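Side-chain contacts in TonB-dependent siderophore receptor (Pseudomonas aeruginosa 39016, PDB 5NEC), which probably takes up ferric siderophores, and siderophore-drug conjugates, across the bacterial outer membrane by TonB-dependent transport through a plugged beta-barrel: residues G92-I97 and D101-T106; H290-T293 and T297-N300; Y687-S690 and D694-L697; Q315-D318 and N322-N325. All blocks are in the same frame, centred on the assembly; numbering follows the deposited sequence.

Contact 1. Residues G92-I97 and D101-T106; sequences GDRPFI and DAQSDT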
ATOM      1  N   GLY A  92       7.531  -7.636   0.775  1.00 88.94           N
ATOM      2  CA  GLY A  92       7.810  -6.229   0.439  1.00 89.77           C
ATOM      3  C   GLY A  92       6.580  -5.321   0.459  1.00 89.47           C
ATOM      4  O   GLY A  92       5.715  -5.434  -0.412  1.00 85.38           O
ATOM      5  N   ASP A  93       6.505  -4.419   1.456  1.00 87.86           N
ATOM      6  CA  ASP A  93       5.308  -3.567   1.726  1.00 83.88           C
ATOM      7  C   ASP A  93       5.516  -2.126   1.284  1.00 76.84           C
ATOM      8  O   ASP A  93       4.839  -1.207   1.767  1.00 69.55           O
ATOM      9  CB  ASP A  93       4.932  -3.580   3.216  1.00 87.88           C
ATOM     10  CG  ASP A  93       4.825  -4.981   3.784  1.00 94.56           C
ATOM     11  OD1 ASP A  93       4.012  -5.803   3.274  1.00 97.57           O
ATOM     12  OD2 ASP A  93       5.521  -5.281   4.788  1.00 95.98           O
ATOM     13  N   ARG A  94       6.422  -1.943   0.318  1.00 72.37           N
ATOM     14  CA  ARG A  94       6.838  -0.647  -0.170  1.00 69.34           C
ATOM     15  C   ARG A  94       6.206  -0.405  -1.546  1.00 59.95           C
ATOM     16  O   ARG A  94       6.640  -1.003  -2.515  1.00 55.99           O
ATOM     17  CB  ARG A  94       8.356  -0.655  -0.268  1.00 74.71           C
ATOM     18  CG  ARG A  94       8.970   0.553  -0.969  1.00 82.53           C
ATOM     19  CD  ARG A  94      10.407   0.262  -1.375  1.00 87.88           C
ATOM     20  NE  ARG A  94      11.244  -0.144  -0.242  1.00 92.26           N
ATOM     21  CZ  ARG A  94      12.384   0.416   0.159  1.00 98.14           C
ATOM     22  NH1 ARG A  94      12.888   1.507  -0.423  1.00101.14           N
ATOM     23  NH2 ARG A  94      12.998  -0.100   1.226  1.00 98.85           N
ATOM     24  N   PRO A  95       5.187   0.463  -1.640  1.00 53.51           N
ATOM     25  CA  PRO A  95       4.605   0.740  -2.959  1.00 53.67           C
ATOM     26  C   PRO A  95       5.455   1.649  -3.862  1.00 50.68           C
ATOM     27  O   PRO A  95       6.131   2.545  -3.372  1.00 50.34           O
ATOM     28  CB  PRO A  95       3.276   1.421  -2.626  1.00 54.30           C
ATOM     29  CG  PRO A  95       3.473   1.994  -1.286  1.00 53.28           C
ATOM     30  CD  PRO A  95       4.430   1.101  -0.560  1.00 52.46           C
ATOM     31  N   PHE A  96       5.411   1.388  -5.165  1.00 49.01           N
ATOM     32  CA  PHE A  96       6.015   2.240  -6.194  1.00 48.96           C
ATOM     33  C   PHE A  96       4.898   2.798  -7.069  1.00 49.85           C
ATOM     34  O   PHE A  96       4.064   2.044  -7.559  1.00 51.16           O
ATOM     35  CB  PHE A  96       6.996   1.453  -7.072  1.00 47.99           C
ATOM     36  CG  PHE A  96       8.294   1.118  -6.396  1.00 46.56           C
ATOM     37  CD1 PHE A  96       8.356   0.088  -5.448  1.00 46.32           C
ATOM     38  CD2 PHE A  96       9.458   1.809  -6.719  1.00 46.18           C
ATOM     39  CE1 PHE A  96       9.568  -0.244  -4.840  1.00 46.82           C
ATOM     40  CE2 PHE A  96      10.666   1.504  -6.095  1.00 45.99           C
ATOM     41  CZ  PHE A  96      10.724   0.468  -5.166  1.00 46.61           C
ATOM     42  N   ILE A  97       4.877   4.111  -7.258  1.00 50.25           N
ATOM     43  CA  ILE A  97       3.791   4.780  -7.965  1.00 50.87           C
ATOM     44  C   ILE A  97       4.426   5.631  -9.061  1.00 50.86           C
ATOM     45  O   ILE A  97       5.324   6.428  -8.773  1.00 51.03           O
ATOM     46  CB  ILE A  97       2.946   5.650  -6.997  1.00 51.06           C
ATOM     47  CG1 ILE A  97       2.349   4.778  -5.876  1.00 51.02           C
ATOM     48  CG2 ILE A  97       1.853   6.416  -7.757  1.00 50.73           C
ATOM     49  CD1 ILE A  97       1.794   5.556  -4.697  1.00 51.46           C
ATOM     50  N   ASP A 101       9.460   5.391  -5.608  1.00 67.87           N
ATOM     51  CA  ASP A 101       9.328   4.783  -4.293  1.00 68.58           C
ATOM     52  C   ASP A 101       8.445   5.645  -3.389  1.00 68.73           C
ATOM     53  O   ASP A 101       8.699   6.839  -3.257  1.00 70.40           O
ATOM     54  CB  ASP A 101      10.733   4.656  -3.695  1.00 69.58           C
ATOM     55  CG  ASP A 101      10.767   3.865  -2.407  1.00 72.31           C
ATOM     56  OD1 ASP A 101       9.739   3.750  -1.682  1.00 74.51           O
ATOM     57  OD2 ASP A 101      11.868   3.345  -2.110  1.00 76.63           O
ATOM     58  N   ALA A 102       7.442   5.030  -2.752  1.00 68.13           N
ATOM     59  CA  ALA A 102       6.474   5.744  -1.917  1.00 69.47           C
ATOM     60  C   ALA A 102       6.255   5.131  -0.528  1.00 73.71           C
ATOM     61  O   ALA A 102       5.149   5.272   0.036  1.00 69.97           O
ATOM     62  CB  ALA A 102       5.149   5.839  -2.649  1.00 68.51           C
ATOM     63  N   GLN A 103       7.289   4.486   0.038  1.00 78.78           N
ATOM     64  CA  GLN A 103       7.186   3.860   1.381  1.00 83.11           C
ATOM     65  C   GLN A 103       6.796   4.860   2.458  1.00 82.58           C
ATOM     66  O   GLN A 103       5.929   4.585   3.291  1.00 84.70           O
ATOM     67  CB  GLN A 103       8.491   3.162   1.801  1.00 87.04           C
ATOM     68  CG  GLN A 103       9.715   4.054   1.998  1.00 89.69           C
ATOM     69  CD  GLN A 103      10.970   3.262   2.338  1.00 95.29           C
ATOM     70  OE1 GLN A 103      10.940   2.027   2.466  1.00 96.58           O
ATOM     71  NE2 GLN A 103      12.095   3.970   2.471  1.00 99.54           N
ATOM     72  N   SER A 104       7.429   6.032   2.406  1.00 80.48           N
ATOM     73  CA  SER A 104       7.222   7.087   3.379  1.00 79.39           C
ATOM     74  C   SER A 104       6.253   8.150   2.830  1.00 77.35           C
ATOM     75  O   SER A 104       6.355   9.325   3.167  1.00 72.18           O
ATOM     76  CB  SER A 104       8.578   7.690   3.768  1.00 78.33           C
ATOM     77  OG  SER A 104       9.225   8.229   2.632  1.00 78.98           O
ATOM     78  N   ASP A 105       5.316   7.718   1.981  1.00 76.73           N
ATOM     79  CA  ASP A 105       4.163   8.528   1.587  1.00 75.77           C
ATOM     80  C   ASP A 105       2.865   7.721   1.727  1.00 69.63           C
ATOM     81  O   ASP A 105       1.974   7.797   0.877  1.00 68.56           O
ATOM     82  CB  ASP A 105       4.356   9.043   0.165  1.00 80.20           C
ATOM     83  CG  ASP A 105       5.500  10.010   0.066  1.00 85.24           C
ATOM     84  OD1 ASP A 105       5.262  11.209   0.337  1.00 88.63           O
ATOM     85  OD2 ASP A 105       6.628   9.572  -0.261  1.00 88.75           O
ATOM     86  N   THR A 106       2.780   6.955   2.814  1.00 64.28           N
ATOM     87  CA  THR A 106       1.563   6.262   3.208  1.00 60.94           C
ATOM     88  C   THR A 106       0.992   6.958   4.444  1.00 56.39           C
ATOM     89  O   THR A 106       1.668   7.146   5.443  1.00 54.00           O
ATOM     90  CB  THR A 106       1.798   4.753   3.427  1.00 59.41           C
ATOM     91  OG1 THR A 106       2.221   4.171   2.192  1.00 60.31           O
ATOM     92  CG2 THR A 106       0.517   4.054   3.871  1.00 58.48           C
TER
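R94 and D101 meet across a tight antiparallel hairpin of the plug domain, where strand 94-97 turns back through strand 100-101. The guanidinium of R94 receives D101 at its edge, nearly in plane: NH1 lies 2.7 Å from OD2 and uses the syn lone pair of that oxygen in a salt bridge. Carboxylate and guanidinium planes are turned 49° apart. Q103 runs alongside R94 in the same direction and lays OE1 over one guanidinium face, 3.2 Å from CZ, where the N-H groups do not point at it, so no hydrogen bond forms. F96 and D101 are the non-hydrogen-bonded antiparallel pair; their side chains cross obliquely, and CA of D101 makes an off-centre CH-pi contact with the F96 ring. A102 turns its methyl toward strand 94-97, where CD1 of I97 meets CB of A102 at 3.9 Å, and T81, F82 and L147 of adjoining plug strands pack on F96 and P95. The backbone N of A102 bonds to the carbonyl O of P95 at 2.9 Å. With CG of D101 anti to its own N (chi1 -172°), the carboxylate reaches both R94 and the chain ahead: OD1 closes an Asx turn by accepting from Q103 N at 3.1 Å.

Contact 2. Residues H290-T293 and T297-N300; sequences HDLT and TIRN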
ATOM      1  N   HIS A 290     -13.425  22.338  15.744  1.00 58.84           N
ATOM      2  CA  HIS A 290     -14.318  23.395  16.194  1.00 59.43           C
ATOM      3  C   HIS A 290     -14.636  24.342  15.046  1.00 58.60           C
ATOM      4  O   HIS A 290     -13.728  24.879  14.416  1.00 60.02           O
ATOM      5  CB  HIS A 290     -13.699  24.177  17.372  1.00 59.50           C
ATOM      6  CG  HIS A 290     -14.542  25.327  17.833  1.00 61.93           C
ATOM      7  ND1 HIS A 290     -15.814  25.162  18.353  1.00 62.34           N
ATOM      8  CD2 HIS A 290     -14.309  26.658  17.826  1.00 62.65           C
ATOM      9  CE1 HIS A 290     -16.320  26.341  18.652  1.00 61.65           C
ATOM     10  NE2 HIS A 290     -15.425  27.265  18.349  1.00 62.92           N
ATOM     11  N   ASP A 291     -15.917  24.571  14.792  1.00 58.89           N
ATOM     12  CA  ASP A 291     -16.333  25.589  13.810  1.00 58.66           C
ATOM     13  C   ASP A 291     -16.274  26.994  14.442  1.00 58.74           C
ATOM     14  O   ASP A 291     -17.037  27.311  15.352  1.00 60.36           O
ATOM     15  CB  ASP A 291     -17.716  25.243  13.256  1.00 57.42           C
ATOM     16  CG  ASP A 291     -17.746  23.857  12.607  1.00 58.06           C
ATOM     17  OD1 ASP A 291     -16.675  23.356  12.195  1.00 59.69           O
ATOM     18  OD2 ASP A 291     -18.816  23.241  12.508  1.00 57.58           O
ATOM     19  N   LEU A 292     -15.307  27.798  14.003  1.00 58.42           N
ATOM     20  CA  LEU A 292     -15.120  29.145  14.513  1.00 59.01           C
ATOM     21  C   LEU A 292     -16.168  30.099  13.971  1.00 59.80           C
ATOM     22  O   LEU A 292     -16.602  31.009  14.680  1.00 59.98           O
ATOM     23  CB  LEU A 292     -13.746  29.680  14.124  1.00 58.33           C
ATOM     24  CG  LEU A 292     -12.567  28.983  14.770  1.00 59.68           C
ATOM     25  CD1 LEU A 292     -11.311  29.339  13.996  1.00 59.53           C
ATOM     26  CD2 LEU A 292     -12.430  29.400  16.224  1.00 60.08           C
ATOM     27  N   THR A 293     -16.500  29.931  12.690  1.00 59.14           N
ATOM     28  CA  THR A 293     -17.583  30.658  12.042  1.00 59.78           C
ATOM     29  C   THR A 293     -18.292  29.665  11.125  1.00 61.00           C
ATOM     30  O   THR A 293     -17.978  28.481  11.122  1.00 59.08           O
ATOM     31  CB  THR A 293     -17.062  31.868  11.232  1.00 59.56           C
ATOM     32  OG1 THR A 293     -16.242  31.424  10.141  1.00 59.44           O
ATOM     33  CG2 THR A 293     -16.253  32.814  12.100  1.00 60.23           C
ATOM     34  N   THR A 297     -13.304  26.284  10.031  1.00 57.68           N
ATOM     35  CA  THR A 297     -13.112  25.209  11.008  1.00 57.09           C
ATOM     36  C   THR A 297     -11.631  25.095  11.381  1.00 56.12           C
ATOM     37  O   THR A 297     -10.760  25.130  10.514  1.00 55.25           O
ATOM     38  CB  THR A 297     -13.591  23.849  10.448  1.00 57.49           C
ATOM     39  OG1 THR A 297     -14.986  23.934  10.119  1.00 58.84           O
ATOM     40  CG2 THR A 297     -13.387  22.721  11.471  1.00 57.03           C
ATOM     41  N   ILE A 298     -11.369  24.986  12.681  1.00 55.24           N
ATOM     42  CA  ILE A 298     -10.031  24.710  13.201  1.00 53.78           C
ATOM     43  C   ILE A 298      -9.999  23.279  13.713  1.00 52.22           C
ATOM     44  O   ILE A 298     -10.953  22.809  14.328  1.00 50.94           O
ATOM     45  CB  ILE A 298      -9.571  25.707  14.298  1.00 54.66           C
ATOM     46  CG1 ILE A 298      -8.089  25.487  14.606  1.00 54.88           C
ATOM     47  CG2 ILE A 298     -10.381  25.587  15.591  1.00 54.54           C
ATOM     48  CD1 ILE A 298      -7.490  26.534  15.508  1.00 55.68           C
ATOM     49  N   ARG A 299      -8.890  22.594  13.452  1.00 52.85           N
ATOM     50  CA  ARG A 299      -8.765  21.160  13.737  1.00 52.61           C
ATOM     51  C   ARG A 299      -7.380  20.853  14.287  1.00 49.37           C
ATOM     52  O   ARG A 299      -6.381  21.343  13.756  1.00 49.58           O
ATOM     53  CB  ARG A 299      -9.009  20.401  12.455  1.00 55.16           C
ATOM     54  CG  ARG A 299      -9.005  18.889  12.546  1.00 57.93           C
ATOM     55  CD  ARG A 299      -8.641  18.365  11.175  1.00 61.95           C
ATOM     56  NE  ARG A 299      -8.937  16.953  11.032  1.00 66.84           N
ATOM     57  CZ  ARG A 299     -10.026  16.442  10.455  1.00 72.47           C
ATOM     58  NH1 ARG A 299     -10.997  17.227   9.961  1.00 74.59           N
ATOM     59  NH2 ARG A 299     -10.162  15.112  10.400  1.00 74.64           N
ATOM     60  N   ASN A 300      -7.325  20.087  15.374  1.00 47.16           N
ATOM     61  CA  ASN A 300      -6.057  19.602  15.922  1.00 45.86           C
ATOM     62  C   ASN A 300      -6.111  18.098  15.991  1.00 44.45           C
ATOM     63  O   ASN A 300      -7.090  17.539  16.442  1.00 43.65           O
ATOM     64  CB  ASN A 300      -5.758  20.183  17.302  1.00 45.21           C
ATOM     65  CG  ASN A 300      -4.323  19.952  17.726  1.00 45.52           C
ATOM     66  OD1 ASN A 300      -3.454  20.780  17.487  1.00 45.47           O
ATOM     67  ND2 ASN A 300      -4.060  18.802  18.330  1.00 46.52           N
TER
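T297 OG1 donates to D291 OD1 at 2.7 Å, the shortest polar link across the end of the beta hairpin formed by strands 276-291 and 296-316 of the barrel. The two side chains stand side by side on one face of the strand pair, and the hydroxyl approaches from above the carboxylate plane, 42° out of it. CG2 of T297 also lies 3.4 Å from D291 OD1. R226, on the neighbouring strand, forms a salt bridge to D291 OD1, so one oxygen serves a hydroxyl and a guanidinium. Next along, H290 and I298 form an antiparallel hydrogen-bonded pair: H290 N to I298 O and I298 N to H290 O are each 2.9 Å. On the face bearing these two residues, CB of H290 rests against CG2 of I298 at 4.0 Å, while its ring turns to T225, which bonds to ND1. L292 folds back at the turn and crosses I298 at a slant, with CD1 4.0 Å from CB of I298. The two faces differ in chemistry: on the H290 side mainly aliphatic contact beside an imidazole, and on the D291 side a carboxylate whose negative charge is probably stabilised by the threonine hydroxyl and R226.

Contact 3. Residues Y687-S690 and D694-L697; sequences YKLS and DFQL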
ATOM      1  N   TYR A 687     -25.147 -13.756  -3.252  1.00 59.13           N
ATOM      2  CA  TYR A 687     -26.555 -14.001  -3.111  1.00 62.68           C
ATOM      3  C   TYR A 687     -26.994 -13.378  -1.796  1.00 62.80           C
ATOM      4  O   TYR A 687     -26.437 -13.712  -0.738  1.00 60.32           O
ATOM      5  CB  TYR A 687     -26.819 -15.517  -3.109  1.00 65.20           C
ATOM      6  CG  TYR A 687     -28.280 -15.888  -3.090  1.00 67.59           C
ATOM      7  CD1 TYR A 687     -29.040 -15.851  -4.260  1.00 70.16           C
ATOM      8  CD2 TYR A 687     -28.916 -16.271  -1.907  1.00 68.94           C
ATOM      9  CE1 TYR A 687     -30.395 -16.183  -4.249  1.00 71.32           C
ATOM     10  CE2 TYR A 687     -30.265 -16.594  -1.890  1.00 70.29           C
ATOM     11  CZ  TYR A 687     -30.994 -16.550  -3.064  1.00 71.85           C
ATOM     12  OH  TYR A 687     -32.327 -16.880  -3.061  1.00 77.34           O
ATOM     13  N   LYS A 688     -27.965 -12.462  -1.859  1.00 64.74           N
ATOM     14  CA  LYS A 688     -28.589 -11.915  -0.645  1.00 68.52           C
ATOM     15  C   LYS A 688     -29.637 -12.908  -0.138  1.00 71.87           C
ATOM     16  O   LYS A 688     -30.727 -12.978  -0.711  1.00 72.26           O
ATOM     17  CB  LYS A 688     -29.287 -10.578  -0.929  1.00 70.21           C
ATOM     18  CG  LYS A 688     -28.400  -9.476  -1.497  1.00 71.90           C
ATOM     19  CD  LYS A 688     -29.228  -8.430  -2.231  1.00 76.32           C
ATOM     20  CE  LYS A 688     -28.561  -7.877  -3.496  1.00 78.13           C
ATOM     21  NZ  LYS A 688     -27.462  -6.917  -3.193  1.00 79.42           N
ATOM     22  N   LEU A 689     -29.329 -13.680   0.903  1.00 73.89           N
ATOM     23  CA  LEU A 689     -30.316 -14.626   1.456  1.00 76.70           C
ATOM     24  C   LEU A 689     -31.491 -13.894   2.075  1.00 76.68           C
ATOM     25  O   LEU A 689     -32.637 -14.328   1.957  1.00 78.69           O
ATOM     26  CB  LEU A 689     -29.708 -15.616   2.465  1.00 80.37           C
ATOM     27  CG  LEU A 689     -30.752 -16.684   2.938  1.00 82.96           C
ATOM     28  CD1 LEU A 689     -30.267 -18.138   2.878  1.00 85.10           C
ATOM     29  CD2 LEU A 689     -31.322 -16.371   4.327  1.00 83.58           C
ATOM     30  N   SER A 690     -31.192 -12.790   2.748  1.00 74.37           N
ATOM     31  CA  SER A 690     -32.199 -11.912   3.331  1.00 72.21           C
ATOM     32  C   SER A 690     -31.600 -10.513   3.394  1.00 71.99           C
ATOM     33  O   SER A 690     -30.506 -10.285   2.873  1.00 73.85           O
ATOM     34  CB  SER A 690     -32.592 -12.403   4.724  1.00 71.86           C
ATOM     35  OG  SER A 690     -31.560 -12.161   5.661  1.00 71.32           O
ATOM     36  N   ASP A 694     -25.715 -11.934   3.648  1.00 64.08           N
ATOM     37  CA  ASP A 694     -25.158 -12.164   2.307  1.00 65.11           C
ATOM     38  C   ASP A 694     -24.255 -13.390   2.322  1.00 60.99           C
ATOM     39  O   ASP A 694     -23.560 -13.632   3.306  1.00 57.74           O
ATOM     40  CB  ASP A 694     -24.290 -10.980   1.846  1.00 68.29           C
ATOM     41  CG  ASP A 694     -25.087  -9.746   1.525  1.00 74.16           C
ATOM     42  OD1 ASP A 694     -26.253  -9.838   1.106  1.00 78.90           O
ATOM     43  OD2 ASP A 694     -24.536  -8.640   1.705  1.00 79.92           O
ATOM     44  N   PHE A 695     -24.246 -14.113   1.203  1.00 59.46           N
ATOM     45  CA  PHE A 695     -23.305 -15.193   0.937  1.00 57.67           C
ATOM     46  C   PHE A 695     -22.488 -14.786  -0.276  1.00 56.97           C
ATOM     47  O   PHE A 695     -23.063 -14.310  -1.263  1.00 59.09           O
ATOM     48  CB  PHE A 695     -24.071 -16.492   0.679  1.00 59.69           C
ATOM     49  CG  PHE A 695     -24.750 -17.031   1.893  1.00 61.44           C
ATOM     50  CD1 PHE A 695     -23.997 -17.549   2.943  1.00 60.90           C
ATOM     51  CD2 PHE A 695     -26.149 -17.036   1.993  1.00 63.31           C
ATOM     52  CE1 PHE A 695     -24.614 -18.041   4.084  1.00 62.62           C
ATOM     53  CE2 PHE A 695     -26.772 -17.536   3.126  1.00 64.61           C
ATOM     54  CZ  PHE A 695     -26.005 -18.035   4.171  1.00 64.92           C
ATOM     55  N   GLN A 696     -21.158 -14.936  -0.210  1.00 54.81           N
ATOM     56  CA  GLN A 696     -20.280 -14.548  -1.335  1.00 54.70           C
ATOM     57  C   GLN A 696     -19.250 -15.632  -1.684  1.00 52.77           C
ATOM     58  O   GLN A 696     -18.711 -16.293  -0.802  1.00 51.90           O
ATOM     59  CB  GLN A 696     -19.574 -13.213  -1.042  1.00 53.48           C
ATOM     60  CG  GLN A 696     -19.011 -12.555  -2.287  1.00 54.97           C
ATOM     61  CD  GLN A 696     -18.459 -11.176  -2.019  1.00 55.52           C
ATOM     62  OE1 GLN A 696     -19.210 -10.260  -1.692  1.00 57.96           O
ATOM     63  NE2 GLN A 696     -17.144 -11.010  -2.195  1.00 53.14           N
ATOM     64  N   LEU A 697     -19.011 -15.827  -2.973  1.00 51.95           N
ATOM     65  CA  LEU A 697     -18.006 -16.766  -3.459  1.00 51.07           C
ATOM     66  C   LEU A 697     -17.008 -15.941  -4.239  1.00 50.32           C
ATOM     67  O   LEU A 697     -17.408 -15.104  -5.049  1.00 51.55           O
ATOM     68  CB  LEU A 697     -18.652 -17.816  -4.384  1.00 51.30           C
ATOM     69  CG  LEU A 697     -17.746 -18.847  -5.070  1.00 50.98           C
ATOM     70  CD1 LEU A 697     -16.989 -19.705  -4.066  1.00 49.65           C
ATOM     71  CD2 LEU A 697     -18.580 -19.755  -5.968  1.00 51.61           C
TER
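A beta hairpin of the barrel, strands 674-688 and 693-700, brings L689 against the ring of F695 just where the first strand gives way to the turn. CD1 of L689 comes to the ring edge, near its plane, 3.6 Å from CE2 of F695, and CB of L689 touches the same ring carbon equally closely. Both side chains point the same way; CG of L689 stands anti to its backbone N (chi1 -175°), which sends the branched end along the ring's border. Beneath them Y687 and F695 are a hydrogen-bonded antiparallel pair, with Y687 N to F695 O at 2.9 Å and F695 N to Y687 O at 3.0 Å. The following pair, K688 and D694, is non-hydrogen-bonded and carries its side chains on the opposite face. There CG of K688 lies 3.4 Å from D694 OD1. NZ of K688 ends 5.3 Å from D694 OD1, so the opposite charges are near each other without touching. Strand 693-700 is flanked on its far side by strand 724-733, where H732 meets D694 and T729 meets F695; K688 bonds through its backbone to K652, beside strand 653-666, so the hairpin is built into the barrel wall from both sides.

Contact 4. Residues Q315-D318 and N322-N325; sequences QPDD and NINN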
ATOM      1  N   GLN A 315      16.603 -16.478   2.165  1.00 42.57           N
ATOM      2  CA  GLN A 315      16.678 -16.080   0.745  1.00 43.63           C
ATOM      3  C   GLN A 315      17.421 -17.170  -0.026  1.00 41.58           C
ATOM      4  O   GLN A 315      18.506 -17.585   0.385  1.00 40.55           O
ATOM      5  CB  GLN A 315      17.403 -14.762   0.578  1.00 44.68           C
ATOM      6  CG  GLN A 315      16.869 -13.692   1.495  1.00 47.60           C
ATOM      7  CD  GLN A 315      17.459 -12.320   1.250  1.00 50.66           C
ATOM      8  OE1 GLN A 315      17.091 -11.378   1.947  1.00 51.75           O
ATOM      9  NE2 GLN A 315      18.376 -12.192   0.282  1.00 50.75           N
ATOM     10  N   PRO A 316      16.850 -17.612  -1.150  1.00 42.29           N
ATOM     11  CA  PRO A 316      17.442 -18.730  -1.871  1.00 41.78           C
ATOM     12  C   PRO A 316      18.691 -18.361  -2.663  1.00 41.18           C
ATOM     13  O   PRO A 316      18.611 -17.679  -3.679  1.00 40.59           O
ATOM     14  CB  PRO A 316      16.307 -19.187  -2.784  1.00 42.02           C
ATOM     15  CG  PRO A 316      15.476 -17.974  -3.021  1.00 42.51           C
ATOM     16  CD  PRO A 316      15.709 -17.031  -1.883  1.00 42.66           C
ATOM     17  N   ASP A 317      19.838 -18.766  -2.113  1.00 41.53           N
ATOM     18  CA  ASP A 317      21.159 -18.789  -2.765  1.00 41.38           C
ATOM     19  C   ASP A 317      21.961 -17.507  -2.879  1.00 41.14           C
ATOM     20  O   ASP A 317      23.160 -17.578  -3.147  1.00 40.37           O
ATOM     21  CB  ASP A 317      21.102 -19.482  -4.146  1.00 42.62           C
ATOM     22  CG  ASP A 317      22.372 -20.287  -4.449  1.00 42.91           C
ATOM     23  OD1 ASP A 317      22.876 -20.924  -3.499  1.00 41.36           O
ATOM     24  OD2 ASP A 317      22.865 -20.271  -5.611  1.00 43.10           O
ATOM     25  N   ASP A 318      21.331 -16.359  -2.666  1.00 42.77           N
ATOM     26  CA  ASP A 318      21.950 -15.033  -2.900  1.00 45.22           C
ATOM     27  C   ASP A 318      23.040 -14.959  -3.992  1.00 43.39           C
ATOM     28  O   ASP A 318      24.136 -14.443  -3.770  1.00 41.02           O
ATOM     29  CB  ASP A 318      22.409 -14.399  -1.567  1.00 47.44           C
ATOM     30  CG  ASP A 318      21.254 -13.690  -0.805  1.00 50.55           C
ATOM     31  OD1 ASP A 318      20.054 -14.057  -0.950  1.00 50.25           O
ATOM     32  OD2 ASP A 318      21.564 -12.749  -0.030  1.00 53.41           O
ATOM     33  N   ASN A 322      25.217 -21.688  -6.811  1.00 41.49           N
ATOM     34  CA  ASN A 322      24.969 -23.088  -6.407  1.00 40.44           C
ATOM     35  C   ASN A 322      23.794 -23.727  -7.151  1.00 41.01           C
ATOM     36  O   ASN A 322      23.758 -24.945  -7.297  1.00 38.57           O
ATOM     37  CB  ASN A 322      24.694 -23.214  -4.911  1.00 39.80           C
ATOM     38  CG  ASN A 322      25.789 -22.622  -4.055  1.00 40.71           C
ATOM     39  OD1 ASN A 322      26.956 -22.930  -4.238  1.00 38.44           O
ATOM     40  ND2 ASN A 322      25.414 -21.774  -3.095  1.00 40.46           N
ATOM     41  N   ILE A 323      22.822 -22.921  -7.581  1.00 42.45           N
ATOM     42  CA  ILE A 323      21.674 -23.430  -8.349  1.00 43.83           C
ATOM     43  C   ILE A 323      22.067 -24.119  -9.650  1.00 44.53           C
ATOM     44  O   ILE A 323      21.367 -25.036 -10.085  1.00 47.57           O
ATOM     45  CB  ILE A 323      20.589 -22.352  -8.638  1.00 44.33           C
ATOM     46  CG1 ILE A 323      21.143 -21.171  -9.466  1.00 43.65           C
ATOM     47  CG2 ILE A 323      19.970 -21.879  -7.322  1.00 44.95           C
ATOM     48  CD1 ILE A 323      20.077 -20.209  -9.935  1.00 42.64           C
ATOM     49  N   ASN A 324      23.187 -23.716 -10.234  1.00 43.43           N
ATOM     50  CA  ASN A 324      23.686 -24.358 -11.437  1.00 43.45           C
ATOM     51  C   ASN A 324      24.260 -25.758 -11.254  1.00 42.06           C
ATOM     52  O   ASN A 324      24.547 -26.401 -12.251  1.00 42.78           O
ATOM     53  CB  ASN A 324      24.677 -23.434 -12.153  1.00 42.84           C
ATOM     54  CG  ASN A 324      23.998 -22.187 -12.675  1.00 42.97           C
ATOM     55  OD1 ASN A 324      22.944 -22.277 -13.260  1.00 44.35           O
ATOM     56  ND2 ASN A 324      24.561 -21.026 -12.414  1.00 43.67           N
ATOM     57  N   ASN A 325      24.432 -26.232 -10.018  1.00 41.31           N
ATOM     58  CA  ASN A 325      24.756 -27.638  -9.770  1.00 41.12           C
ATOM     59  C   ASN A 325      23.612 -28.371  -9.072  1.00 41.98           C
ATOM     60  O   ASN A 325      23.784 -29.504  -8.661  1.00 44.32           O
ATOM     61  CB  ASN A 325      26.069 -27.769  -8.987  1.00 41.72           C
ATOM     62  CG  ASN A 325      25.938 -27.358  -7.514  1.00 43.98           C
ATOM     63  OD1 ASN A 325      24.953 -27.652  -6.846  1.00 45.52           O
ATOM     64  ND2 ASN A 325      26.935 -26.663  -7.017  1.00 42.27           N
TER
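D317 OD1 is gripped by two donors: ND2 of N322 across the contact, at 2.7 Å, and the backbone N of W329 on strand 327-354. The N322 bond is fairly straight, 155° at the hydrogen, and reaches the oxygen on its syn side, tilted from the carboxylate plane. OD1 in turn sits close to the amide plane of N322, although the two flat groups are turned 60° from each other and the side chains meet at a slant. The other oxygen faces the start of the 3-10 segment 322-325. D317 OD2 accepts a weak hydrogen bond from the backbone N of I323 at 3.3 Å, and it lies 3.0 Å from the backbone N of N322. CG of N322 is anti to its carbonyl carbon (chi1 -55°), a setting that holds the amide beside the approaching carboxylate, with CB of N322 3.2 Å from D317 OD1. Alongside, CG2 of I323 packs on the carboxylate, 3.7 Å from OD2 of D317.

The contact spans the loop from the end of strand 296-316 to the 3-10 segment, ahead of strand 327-354. A second loop closes over N322: its ND2 also bonds to N388 O, and its OD1 weakly to C390 N. Within 315-318, NE2 of Q315 bonds to D318 OD1, and R331 forms a salt bridge to the other oxygen of D318. Burial would disfavour a charged carboxylate; the N-H groups directed at D317 probably offset this. Bonds from N322 and I323 hold the loop together, and the one from W329 N ties it to strand 327-354.

Contact 1 belongs to the plug, its centre about 7 Å from the centre of the chain, whereas the other three belong to the barrel around it. Contacts 2 and 4 share strand 296-316 but use its two ends, so their centres are 60 Å apart on opposite sides of the chain centre. Contact 2 closes a short hairpin turn at one end, and contact 4 lies in the long loop at the other. Contact 3 is another short hairpin, 43 Å from contact 2 and 48 Å from contact 4, centre to centre. Contact 4 approaches the plug contact most closely, with nearest atoms about 10 Å apart, yet none of the four touches another.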